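Local coordinates for putative serine protease (PDB 2W5E), which is the trypsin-like serine protease domain of human astrovirus 1, thought to cleave the viral non-structural polyprotein into functional products, at residues A[16-21]-A[43-48]; A[35-40]-A[125-130]; A[54-59]-A[67-72]; A[47-52]-A[73-78]; A[138-143]-A[150-155]. One frame throughout, in Å; residues are numbered along the deposited sequence.

Contact 1 (A[16-21]-A[43-48]); sequences IDTPEG and TFVNVC. With CD (cadmium ion), chain M.
Asp17 and Asn46 form the hydrogen-bonded pair here, and two backbone bonds join them. Asp17 N reaches Asn46 O at 2.8 Å almost in line, although the donor stands 32° above the carbonyl plane; Asn46 N returns to Asp17 O at 3.0 Å, this time in the plane. Their side chains run side by side on the same face of the sheet and add a third link: Asn46 ND2 gives a straight bond of 3.1 Å to Asp17 OD2, which accepts on its anti lone pair, away from OD1, with carboxylate and amide only 8° from coplanar. The other carboxylate oxygen, OD1, is tied by a salt bridge to Lys22, so both oxygens of Asp17 are held. Ile16 and Val47 share the other face, where the contact is apolar: Ile16 CD1 lies 4.0 Å from Val47 CG2. Ile16 CG2 also lies 3.9 Å from Val45 CB, and Thr18 CG2 comes alongside Val45 CG1. Beyond Thr18 the chain turns back in a type I turn to Gly21; Thr18 OG1 accepts from Glu20 N as an ST turn. The pairing of strands 13-18 and 44-49 closes the six-stranded barrel: Ile16 and Val45 both touch Ile69 of strand 66-70, strand 21-28 follows on from 13-18, and strand 52-60 flanks 44-49.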
# COMPACT_ATOMS: atom_id res chain seq x y z
N ILE A 16 18.24 -0.63 -22.07
CA ILE A 16 18.17 -0.23 -23.47
C ILE A 16 19.27 -0.97 -24.26
O ILE A 16 20.45 -0.92 -23.88
CB ILE A 16 18.33 1.31 -23.66
CG1 ILE A 16 17.44 2.11 -22.70
CG2 ILE A 16 18.11 1.72 -25.13
CD1 ILE A 16 15.97 2.13 -23.04
N ASP A 17 18.86 -1.65 -25.33
CA ASP A 17 19.76 -2.45 -26.15
C ASP A 17 19.82 -1.90 -27.58
O ASP A 17 18.78 -1.68 -28.21
CB ASP A 17 19.31 -3.92 -26.14
CG ASP A 17 20.06 -4.79 -27.15
OD1 ASP A 17 21.26 -5.05 -26.95
OD2 ASP A 17 19.43 -5.21 -28.14
N THR A 18 21.03 -1.65 -28.06
CA THR A 18 21.29 -1.22 -29.44
C THR A 18 22.47 -2.02 -30.01
O THR A 18 23.14 -2.74 -29.26
CB THR A 18 21.64 0.30 -29.53
OG1 THR A 18 22.94 0.53 -28.96
CG2 THR A 18 20.59 1.17 -28.84
N PRO A 19 22.72 -1.91 -31.34
CA PRO A 19 23.89 -2.61 -31.90
C PRO A 19 25.23 -2.14 -31.32
O PRO A 19 26.22 -2.88 -31.37
CB PRO A 19 23.82 -2.28 -33.40
CG PRO A 19 22.39 -1.90 -33.65
CD PRO A 19 21.96 -1.20 -32.38
N GLU A 20 25.27 -0.93 -30.76
CA GLU A 20 26.50 -0.38 -30.18
C GLU A 20 26.75 -0.81 -28.74
O GLU A 20 27.87 -0.66 -28.23
CB GLU A 20 26.53 1.15 -30.29
CG GLU A 20 26.69 1.68 -31.70
CD GLU A 20 25.39 1.63 -32.49
OE1 GLU A 20 24.34 2.02 -31.94
OE2 GLU A 20 25.42 1.20 -33.66
N GLY A 21 25.73 -1.35 -28.08
CA GLY A 21 25.85 -1.78 -26.69
C GLY A 21 24.58 -1.59 -25.88
O GLY A 21 23.48 -1.49 -26.43
N THR A 43 16.81 5.27 -34.12
CA THR A 43 15.45 5.71 -33.97
C THR A 43 14.56 4.71 -33.24
O THR A 43 13.73 5.06 -32.48
CB THR A 43 14.86 5.98 -35.31
OG1 THR A 43 15.54 7.05 -35.95
CG2 THR A 43 13.47 6.44 -35.17
N PHE A 44 14.78 3.46 -33.52
CA PHE A 44 14.17 2.34 -32.81
C PHE A 44 15.21 1.61 -31.96
O PHE A 44 16.27 1.23 -32.46
CB PHE A 44 13.50 1.36 -33.78
CG PHE A 44 12.27 1.91 -34.45
CD1 PHE A 44 11.03 1.85 -33.82
CD2 PHE A 44 12.35 2.47 -35.73
CE1 PHE A 44 9.89 2.36 -34.44
CE2 PHE A 44 11.21 2.98 -36.36
CZ PHE A 44 9.98 2.93 -35.71
N VAL A 45 14.89 1.42 -30.69
CA VAL A 45 15.75 0.69 -29.77
C VAL A 45 15.02 -0.52 -29.18
O VAL A 45 13.79 -0.59 -29.22
CB VAL A 45 16.30 1.60 -28.63
CG1 VAL A 45 17.14 2.75 -29.20
CG2 VAL A 45 15.17 2.13 -27.74
N ASN A 46 15.79 -1.47 -28.66
CA ASN A 46 15.22 -2.55 -27.87
C ASN A 46 15.18 -2.15 -26.40
O ASN A 46 16.12 -1.52 -25.89
CB ASN A 46 16.01 -3.84 -28.06
CG ASN A 46 15.86 -4.43 -29.46
OD1 ASN A 46 14.81 -4.30 -30.10
ND2 ASN A 46 16.91 -5.08 -29.94
N VAL A 47 14.09 -2.49 -25.73
CA VAL A 47 13.93 -2.26 -24.30
C VAL A 47 13.66 -3.61 -23.65
O VAL A 47 12.80 -4.35 -24.10
CB VAL A 47 12.76 -1.29 -23.98
CG1 VAL A 47 12.58 -1.14 -22.47
CG2 VAL A 47 12.99 0.07 -24.63
N CYS A 48 14.42 -3.94 -22.61
CA CYS A 48 14.22 -5.18 -21.89
C CYS A 48 13.67 -4.88 -20.50
O CYS A 48 14.25 -4.10 -19.75
CB CYS A 48 15.52 -5.96 -21.79
SG CYS A 48 15.30 -7.61 -21.11
CD CD M . 17.89 -8.37 -20.80

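Contact 2 (A[35-40]-A[125-130]); sequences AAHVVG and GMSGAP
Ser127 gives up more surface than any other residue here, and its hydroxyl meets the catalytic His37. OG, anti to its own carbonyl carbon, lies at the edge of the His37 imidazole, near the ring plane, and is hydrogen-bonded to NE2 at 2.7 Å; either atom could be the donor. His37 reaches it with CG in the crowded position between backbone N and carbonyl carbon (chi1 77°), which swings the ring off the short helix 36-39 toward the serine. With Asp65 these two residues make up the charge relay system of the protease. Gly128, next in burial, lies against Ala35, the N-cap residue of that helix: Gly128 CA is 3.5 Å from Ala35 N, a buried amide that has no hydrogen-bonding partner in the model. The type II turn from Met126 to Ala129 places Gly128 at positive phi, 93°, a conformation glycine takes readily. Val38 fills in beside the serine, its CG2 3.6 Å from Ser127 CB. The whole lies in the cleft between the two barrels: Val38 packs on Ile16 of strand 13-18, the backbone of Ser127 bonds to Thr24 of strand 21-28, and Gly128 and Ala129 bond to His142 of strand 138-146.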
# COMPACT_ATOMS: atom_id res chain seq x y z
N ALA A 35 20.29 8.40 -21.44
CA ALA A 35 21.31 9.32 -21.95
C ALA A 35 21.33 9.28 -23.47
O ALA A 35 21.10 8.22 -24.07
CB ALA A 35 22.68 8.98 -21.38
N ALA A 36 21.61 10.42 -24.10
CA ALA A 36 21.63 10.51 -25.56
C ALA A 36 22.53 9.45 -26.21
O ALA A 36 22.14 8.83 -27.20
CB ALA A 36 22.02 11.90 -26.01
N HIS A 37 23.71 9.22 -25.64
CA HIS A 37 24.66 8.28 -26.25
C HIS A 37 24.27 6.80 -26.12
O HIS A 37 24.83 5.95 -26.82
CB HIS A 37 26.10 8.54 -25.78
CG HIS A 37 26.40 8.05 -24.40
ND1 HIS A 37 26.23 8.83 -23.28
CD2 HIS A 37 26.88 6.86 -23.96
CE1 HIS A 37 26.58 8.15 -22.20
NE2 HIS A 37 26.99 6.95 -22.59
N VAL A 38 23.31 6.50 -25.24
CA VAL A 38 22.77 5.14 -25.13
C VAL A 38 21.89 4.82 -26.36
O VAL A 38 21.91 3.71 -26.88
CB VAL A 38 21.96 4.96 -23.82
CG1 VAL A 38 21.21 3.63 -23.80
CG2 VAL A 38 22.89 5.07 -22.62
N VAL A 39 21.14 5.83 -26.80
CA VAL A 39 20.28 5.72 -27.97
C VAL A 39 21.10 5.82 -29.27
O VAL A 39 20.84 5.08 -30.23
CB VAL A 39 19.16 6.80 -27.89
CG1 VAL A 39 18.69 7.24 -29.25
CG2 VAL A 39 17.99 6.29 -27.04
N GLY A 40 22.08 6.72 -29.28
CA GLY A 40 22.93 6.94 -30.45
C GLY A 40 22.12 7.37 -31.66
O GLY A 40 21.29 8.27 -31.57
N GLY A 125 29.67 0.47 -17.05
CA GLY A 125 28.59 1.17 -17.75
C GLY A 125 27.36 1.52 -16.93
O GLY A 125 26.51 0.67 -16.67
N MET A 126 27.28 2.79 -16.53
CA MET A 126 26.11 3.31 -15.83
C MET A 126 25.32 4.31 -16.67
O MET A 126 24.38 4.94 -16.15
CB MET A 126 26.53 3.96 -14.51
CG MET A 126 26.93 2.99 -13.44
SD MET A 126 27.49 3.87 -11.98
CE MET A 126 27.19 2.62 -10.74
N SER A 127 25.68 4.47 -17.94
CA SER A 127 25.05 5.46 -18.81
C SER A 127 23.53 5.35 -18.81
O SER A 127 22.99 4.25 -18.95
CB SER A 127 25.57 5.35 -20.25
OG SER A 127 26.99 5.48 -20.31
N GLY A 128 22.86 6.49 -18.63
CA GLY A 128 21.40 6.56 -18.62
C GLY A 128 20.75 6.44 -17.24
O GLY A 128 19.58 6.78 -17.08
N ALA A 129 21.51 5.96 -16.26
CA ALA A 129 21.01 5.73 -14.90
C ALA A 129 20.39 6.98 -14.28
O ALA A 129 20.97 8.07 -14.35
CB ALA A 129 22.11 5.20 -14.01
N PRO A 130 19.21 6.83 -13.65
CA PRO A 130 18.62 7.96 -12.94
C PRO A 130 19.43 8.28 -11.68
O PRO A 130 19.84 7.38 -10.95
CB PRO A 130 17.22 7.46 -12.57
CG PRO A 130 17.37 5.97 -12.48
CD PRO A 130 18.37 5.61 -13.54

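Contact 3 (A[54-59]-A[67-72]); sequences YEAKVR and AFITCP
Packing is closest on the inner face of this strand pair, where Ala56, Ile69 and Pro72 come together. Ala56 CB sits 3.6 Å from Ile69 CG2, the branch held anti to the backbone N, and 3.8 Å from Pro72 CG. The proline ring in turn crosses Tyr54 obliquely, with its CG 3.9 Å from Tyr54 CB, so it plugs the end where the two chains have splayed apart. Val58 and Ile69 are the non-hydrogen-bonded pair, their CA atoms only 4.2 Å apart. Backbone bonds bracket them: Arg59 N to Phe68 O at 2.7 Å, and Thr70 N to Lys57 O at 3.1 Å, each with its donor in the carbonyl plane.

The outer side is looser. Lys57 is extended along its whole length and heads away from the partner strand, while Glu55 likewise points outward. Arg59 is the exception: its chain bends at chi3 (73°) and runs alongside Phe68, bringing NH2 to 3.5 Å from Phe68 CB, with the guanidinium tilted 41° to the ring. That NH2 is held by a salt bridge to Asp31 and a hydrogen bond to Phe160 O, which hold the guanidinium in place beside Phe68. Thr70 OG1 adds contact with the aliphatic start of the arginine. Strands 52-60 and 66-70 thus make an antiparallel hairpin in the N-terminal six-stranded barrel, the half of the chymotrypsin-like double-barrel fold that carries His37 and Asp65.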
# COMPACT_ATOMS: atom_id res chain seq x y z
N TYR A 54 11.18 -5.53 -25.92
CA TYR A 54 10.23 -4.72 -26.66
C TYR A 54 10.97 -3.83 -27.64
O TYR A 54 12.07 -3.37 -27.34
CB TYR A 54 9.45 -3.79 -25.73
CG TYR A 54 8.67 -4.43 -24.60
CD1 TYR A 54 7.28 -4.52 -24.67
CD2 TYR A 54 9.31 -4.89 -23.45
CE1 TYR A 54 6.54 -5.09 -23.63
CE2 TYR A 54 8.58 -5.46 -22.41
CZ TYR A 54 7.20 -5.55 -22.50
OH TYR A 54 6.47 -6.11 -21.47
N GLU A 55 10.37 -3.57 -28.79
CA GLU A 55 10.85 -2.52 -29.68
C GLU A 55 10.15 -1.22 -29.28
O GLU A 55 8.95 -1.22 -29.01
CB GLU A 55 10.57 -2.86 -31.15
CG GLU A 55 11.17 -1.85 -32.12
CD GLU A 55 10.77 -2.10 -33.56
OE1 GLU A 55 9.57 -1.94 -33.88
OE2 GLU A 55 11.65 -2.44 -34.37
N ALA A 56 10.92 -0.14 -29.23
CA ALA A 56 10.39 1.16 -28.83
C ALA A 56 11.02 2.26 -29.68
O ALA A 56 12.15 2.14 -30.12
CB ALA A 56 10.66 1.41 -27.34
N LYS A 57 10.27 3.34 -29.88
CA LYS A 57 10.70 4.43 -30.75
C LYS A 57 11.11 5.68 -29.97
O LYS A 57 10.38 6.15 -29.10
CB LYS A 57 9.60 4.78 -31.74
CG LYS A 57 10.03 5.74 -32.85
CD LYS A 57 8.87 6.09 -33.77
CE LYS A 57 9.36 6.82 -35.00
NZ LYS A 57 8.26 7.11 -35.97
N VAL A 58 12.29 6.21 -30.31
CA VAL A 58 12.74 7.49 -29.77
C VAL A 58 11.71 8.57 -30.11
O VAL A 58 11.27 8.67 -31.26
CB VAL A 58 14.15 7.87 -30.31
CG1 VAL A 58 14.57 9.25 -29.81
CG2 VAL A 58 15.17 6.83 -29.91
N ARG A 59 11.33 9.35 -29.11
CA ARG A 59 10.34 10.42 -29.26
C ARG A 59 10.98 11.79 -29.47
O ARG A 59 10.58 12.53 -30.37
CB ARG A 59 9.40 10.46 -28.03
CG ARG A 59 8.45 11.64 -28.00
CD ARG A 59 7.49 11.60 -26.82
NE ARG A 59 8.11 11.90 -25.53
CZ ARG A 59 8.51 13.11 -25.13
NH1 ARG A 59 8.37 14.16 -25.93
NH2 ARG A 59 9.05 13.27 -23.93
N ALA A 67 17.72 11.47 -23.81
CA ALA A 67 16.81 10.95 -24.83
C ALA A 67 15.48 10.52 -24.21
O ALA A 67 15.44 9.91 -23.14
CB ALA A 67 17.45 9.80 -25.58
N PHE A 68 14.38 10.83 -24.90
CA PHE A 68 13.05 10.42 -24.48
C PHE A 68 12.47 9.41 -25.46
O PHE A 68 12.35 9.68 -26.66
CB PHE A 68 12.12 11.63 -24.32
CG PHE A 68 12.54 12.58 -23.24
CD1 PHE A 68 12.11 12.40 -21.92
CD2 PHE A 68 13.36 13.66 -23.53
CE1 PHE A 68 12.51 13.28 -20.91
CE2 PHE A 68 13.76 14.55 -22.53
CZ PHE A 68 13.33 14.36 -21.22
N ILE A 69 12.12 8.24 -24.94
CA ILE A 69 11.59 7.13 -25.71
C ILE A 69 10.13 6.89 -25.30
O ILE A 69 9.83 6.83 -24.11
CB ILE A 69 12.43 5.85 -25.46
CG1 ILE A 69 13.89 6.07 -25.89
CG2 ILE A 69 11.82 4.64 -26.15
CD1 ILE A 69 14.89 5.17 -25.20
N THR A 70 9.23 6.76 -26.27
CA THR A 70 7.84 6.42 -25.99
C THR A 70 7.75 5.01 -25.39
O THR A 70 8.25 4.05 -25.98
CB THR A 70 6.96 6.55 -27.26
OG1 THR A 70 7.01 7.90 -27.74
CG2 THR A 70 5.50 6.18 -26.98
N CYS A 71 7.16 4.89 -24.20
CA CYS A 71 6.97 3.58 -23.59
C CYS A 71 6.01 2.75 -24.44
O CYS A 71 4.93 3.23 -24.78
CB CYS A 71 6.46 3.67 -22.15
SG CYS A 71 6.39 2.07 -21.29
N PRO A 72 6.42 1.53 -24.82
CA PRO A 72 5.54 0.62 -25.56
C PRO A 72 4.20 0.43 -24.85
O PRO A 72 4.16 0.34 -23.61
CB PRO A 72 6.33 -0.69 -25.57
CG PRO A 72 7.75 -0.26 -25.50
CD PRO A 72 7.76 0.94 -24.60

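Contact 4 (A[47-52]-A[73-78]); sequences VCYEGL and GDLHPT. With CD (cadmium ion), chain R; CD (cadmium ion), chain B; CD (cadmium ion), chain M.
A type I' turn from Tyr49 to Leu52 links two strands of the N-terminal barrel, and Tyr49 leans from its start onto the connection 73-78 that leads away from that barrel. Its CG is anti to the backbone N (chi1 -171°), so the ring extends along the 75-78 backbone. Leu75 crosses it at about a right angle, CD1 lying 3.4 Å from Tyr49 CD2, while the other branch, CD2, reaches Val47 CG1 at 4.0 Å, also at a right angle. Leu75 is thereby forked between the two residues. Further along, the ring passes Pro77, and Phe27 of strand 21-28 meets the Tyr49 ring edge to face. Metal sites flank the contact: Glu50 binds one cadmium through both carboxylate oxygens, Cys48 SG another, and His76 ND1 a third at 2.0 Å, with histidines of neighbouring subunits contributing to all three. One face of the His76 ring is covered by Asp74 O, 3.8 Å above its centre. At the far end of the tyrosine the hydroxyl is gripped several times: it bonds Gly11 O and accepts from a water that also meets Thr78 OG1. Thr78 N donates to Tyr49 OH at 3.0 Å in a nearly straight bond, 174° at the hydrogen.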
# COMPACT_ATOMS: atom_id res chain seq x y z
N VAL A 47 14.09 -2.49 -25.73
CA VAL A 47 13.93 -2.26 -24.30
C VAL A 47 13.66 -3.61 -23.65
O VAL A 47 12.80 -4.35 -24.10
CB VAL A 47 12.76 -1.29 -23.98
CG1 VAL A 47 12.58 -1.14 -22.47
CG2 VAL A 47 12.99 0.07 -24.63
N CYS A 48 14.42 -3.94 -22.61
CA CYS A 48 14.22 -5.18 -21.89
C CYS A 48 13.67 -4.88 -20.50
O CYS A 48 14.25 -4.10 -19.75
CB CYS A 48 15.52 -5.96 -21.79
SG CYS A 48 15.30 -7.61 -21.11
N TYR A 49 12.53 -5.50 -20.17
CA TYR A 49 11.89 -5.32 -18.86
C TYR A 49 11.28 -6.62 -18.38
O TYR A 49 10.51 -7.27 -19.11
CB TYR A 49 10.83 -4.22 -18.92
CG TYR A 49 10.27 -3.82 -17.56
CD1 TYR A 49 10.99 -3.00 -16.69
CD2 TYR A 49 9.01 -4.28 -17.14
CE1 TYR A 49 10.47 -2.63 -15.44
CE2 TYR A 49 8.48 -3.91 -15.89
CZ TYR A 49 9.22 -3.09 -15.05
OH TYR A 49 8.72 -2.73 -13.82
N GLU A 50 11.65 -7.02 -17.17
CA GLU A 50 11.21 -8.28 -16.57
C GLU A 50 11.38 -9.48 -17.53
O GLU A 50 10.57 -10.40 -17.56
CB GLU A 50 9.78 -8.16 -16.01
CG GLU A 50 9.70 -7.47 -14.61
CD GLU A 50 10.10 -8.40 -13.47
OE1 GLU A 50 9.54 -9.50 -13.40
OE2 GLU A 50 10.99 -8.06 -12.65
N GLY A 51 12.47 -9.45 -18.30
CA GLY A 51 12.84 -10.56 -19.17
C GLY A 51 12.24 -10.54 -20.57
O GLY A 51 12.58 -11.39 -21.41
N LEU A 52 11.33 -9.60 -20.84
CA LEU A 52 10.74 -9.47 -22.16
C LEU A 52 11.33 -8.29 -22.95
O LEU A 52 11.44 -7.18 -22.43
CB LEU A 52 9.20 -9.36 -22.07
CG LEU A 52 8.37 -9.21 -23.36
CD1 LEU A 52 8.61 -10.34 -24.37
CD2 LEU A 52 6.89 -9.12 -23.02
N GLY A 73 3.13 0.36 -25.63
CA GLY A 73 1.77 0.26 -25.10
C GLY A 73 1.51 -0.98 -24.27
O GLY A 73 0.67 -0.97 -23.37
N ASP A 74 2.23 -2.06 -24.58
CA ASP A 74 2.09 -3.33 -23.86
C ASP A 74 3.09 -3.50 -22.71
O ASP A 74 3.06 -4.51 -22.00
CB ASP A 74 2.17 -4.51 -24.84
CG ASP A 74 3.42 -4.49 -25.72
OD1 ASP A 74 4.01 -3.41 -25.95
OD2 ASP A 74 3.81 -5.58 -26.19
N LEU A 75 3.98 -2.52 -22.53
CA LEU A 75 4.92 -2.51 -21.41
C LEU A 75 4.32 -1.74 -20.22
O LEU A 75 4.17 -0.52 -20.27
CB LEU A 75 6.27 -1.89 -21.82
CG LEU A 75 7.44 -1.80 -20.82
CD1 LEU A 75 7.46 -2.95 -19.83
CD2 LEU A 75 8.77 -1.71 -21.55
N HIS A 76 3.98 -2.48 -19.17
CA HIS A 76 3.31 -1.92 -17.99
C HIS A 76 4.26 -1.99 -16.79
O HIS A 76 4.29 -3.01 -16.09
CB HIS A 76 1.99 -2.65 -17.71
CG HIS A 76 1.09 -2.79 -18.91
ND1 HIS A 76 0.26 -3.87 -19.10
CD2 HIS A 76 0.90 -1.97 -19.97
CE1 HIS A 76 -0.39 -3.72 -20.24
NE2 HIS A 76 -0.02 -2.58 -20.79
N PRO A 77 5.05 -0.91 -16.56
CA PRO A 77 6.05 -0.94 -15.51
C PRO A 77 5.40 -0.88 -14.13
O PRO A 77 4.35 -0.26 -13.98
CB PRO A 77 6.87 0.33 -15.76
CG PRO A 77 5.93 1.25 -16.43
CD PRO A 77 5.02 0.38 -17.26
N THR A 78 6.03 -1.52 -13.15
CA THR A 78 5.51 -1.57 -11.79
C THR A 78 5.77 -0.29 -11.00
O THR A 78 5.17 -0.07 -9.94
CB THR A 78 6.12 -2.74 -11.02
OG1 THR A 78 7.55 -2.58 -10.99
CG2 THR A 78 5.77 -4.07 -11.70
CD CD R . 11.36 -9.62 -11.75
CD CD B . -0.22 -5.56 -18.07
CD CD M . 17.89 -8.37 -20.80
O HOH W 1 9.08 -4.52 -11.29

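Contact 5 (A[138-143]-A[150-155]); sequences VLAVHQ and GGAVII
Four backbone hydrogen bonds carry the pairing of 138-143 with 150-155. Val141 and Val153 exchange two of them, Val141 N to Val153 O at 3.0 Å and Val153 N to Val141 O at 3.1 Å. Both donors stand well above the carbonyl planes, 35° and 36°, as does Ile155 N on Leu139 O. Gln143 N to Gly151 O, 2.8 Å, instead lies in the plane. Ile154 CA adds a CH-O contact to Leu139 O.

Apolar contacts differ from face to face. Ala140 and Ala152 meet through their methyls at 3.7 Å, with Ile154 beside them on that face. Val141 and Val153 share the other face; the Val153 side chain crosses that of Gln143 obliquely, CG2 3.5 Å from Gln143 CG, and Val141 CG2 and Ile155 CD1 touch loosely. The two strands form an antiparallel hairpin in the C-terminal six-stranded barrel of the chymotrypsin-like fold. At its start, Leu139 and Ala140 both face Val131 of strand 130-132 in a classic beta bulge.

The polar side chains find their main partners beyond the hairpin. Gln143, bent at chi2 (-70°), sends NE2 to the backbone O of Asp65, with a weak second bond to Val141 O, and so lies next to the catalytic acid in the second shell of the active site. His142 holds its CG anti to the backbone N; its ND1 bonds Tyr118 OH, while Gly151 O lies over one ring face, 4.1 Å above the plane and toward the rim. Gly150 CA approaches His142 CE1 at 3.9 Å.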
# COMPACT_ATOMS: atom_id res chain seq x y z
N VAL A 138 13.82 11.81 -9.36
CA VAL A 138 14.94 11.99 -10.30
C VAL A 138 15.41 13.43 -10.36
O VAL A 138 14.62 14.35 -10.56
CB VAL A 138 14.58 11.57 -11.76
CG1 VAL A 138 15.85 11.26 -12.57
CG2 VAL A 138 13.69 10.38 -11.75
N LEU A 139 16.72 13.61 -10.18
CA LEU A 139 17.37 14.91 -10.31
C LEU A 139 18.13 15.05 -11.62
O LEU A 139 18.25 16.14 -12.17
CB LEU A 139 18.36 15.12 -9.16
CG LEU A 139 17.88 15.11 -7.70
CD1 LEU A 139 19.08 15.11 -6.77
CD2 LEU A 139 16.98 16.30 -7.42
N ALA A 140 18.65 13.92 -12.11
CA ALA A 140 19.62 13.93 -13.21
C ALA A 140 19.75 12.57 -13.90
O ALA A 140 19.27 11.56 -13.39
CB ALA A 140 20.98 14.40 -12.70
N VAL A 141 20.41 12.57 -15.05
CA VAL A 141 20.66 11.35 -15.83
C VAL A 141 22.18 11.10 -15.96
O VAL A 141 22.89 11.94 -16.50
CB VAL A 141 20.01 11.44 -17.24
CG1 VAL A 141 20.26 10.17 -18.05
CG2 VAL A 141 18.51 11.73 -17.13
N HIS A 142 22.65 9.99 -15.47
CA HIS A 142 24.05 9.69 -15.48
C HIS A 142 24.67 9.63 -16.88
O HIS A 142 24.18 8.99 -17.74
CB HIS A 142 24.31 8.40 -14.77
CG HIS A 142 25.75 8.02 -14.72
ND1 HIS A 142 26.52 8.21 -13.60
CD2 HIS A 142 26.56 7.48 -15.65
CE1 HIS A 142 27.74 7.78 -13.84
NE2 HIS A 142 27.79 7.33 -15.07
N GLN A 143 25.77 10.32 -17.06
CA GLN A 143 26.39 10.50 -18.37
C GLN A 143 27.73 9.78 -18.51
O GLN A 143 27.95 9.04 -19.47
CB GLN A 143 26.57 11.99 -18.69
CG GLN A 143 25.28 12.77 -18.80
CD GLN A 143 24.47 12.40 -20.04
OE1 GLN A 143 25.03 12.19 -21.12
NE2 GLN A 143 23.15 12.33 -19.88
N GLY A 150 31.34 9.88 -10.73
CA GLY A 150 30.32 9.93 -11.77
C GLY A 150 29.86 11.35 -12.06
O GLY A 150 29.97 12.23 -11.21
N GLY A 151 29.35 11.56 -13.27
CA GLY A 151 28.81 12.85 -13.69
C GLY A 151 27.48 12.70 -14.42
O GLY A 151 27.33 11.83 -15.28
N ALA A 152 26.52 13.55 -14.08
CA ALA A 152 25.18 13.48 -14.65
C ALA A 152 24.71 14.86 -15.10
O ALA A 152 25.17 15.87 -14.59
CB ALA A 152 24.21 12.90 -13.64
N VAL A 153 23.80 14.89 -16.07
CA VAL A 153 23.15 16.13 -16.49
C VAL A 153 21.81 16.28 -15.77
O VAL A 153 20.96 15.40 -15.85
CB VAL A 153 22.95 16.22 -18.03
CG1 VAL A 153 22.25 17.52 -18.41
CG2 VAL A 153 24.28 16.12 -18.76
N ILE A 154 21.65 17.41 -15.08
CA ILE A 154 20.40 17.74 -14.39
C ILE A 154 19.22 17.82 -15.35
O ILE A 154 19.32 18.38 -16.45
CB ILE A 154 20.55 19.05 -13.53
CG1 ILE A 154 21.24 18.75 -12.21
CG2 ILE A 154 19.19 19.68 -13.23
CD1 ILE A 154 22.70 19.13 -12.17
N ILE A 155 18.09 17.24 -14.93
CA ILE A 155 16.87 17.22 -15.72
C ILE A 155 15.78 18.05 -15.04
O ILE A 155 15.69 18.08 -13.81
CB ILE A 155 16.40 15.76 -16.00
CG1 ILE A 155 15.28 15.72 -17.06
CG2 ILE A 155 15.99 15.04 -14.70
CD1 ILE A 155 14.87 14.31 -17.50

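In the fold
Contacts 1 and 3 lie in the N-terminal barrel, and contact 4 packs the connection after strand 66-70 against it; the three centres are 10 to 14 Å apart. Contact 5 belongs to the C-terminal barrel, about 20 Å from contact 1 between centres and on the other side of the chain's centre. Strand 44-49 serves contacts 1 and 4 and neighbours strand 52-60 of contact 3, which is nested in the loop closed by contact 4. Contact 2 brings together segments 85 residues apart at their closest ends and encloses contacts 3 and 4. It touches contact 1 through Val38, contact 3 through Val39 and contact 5 through His142, so the catalytic serine and histidine meet where the two barrels face each other.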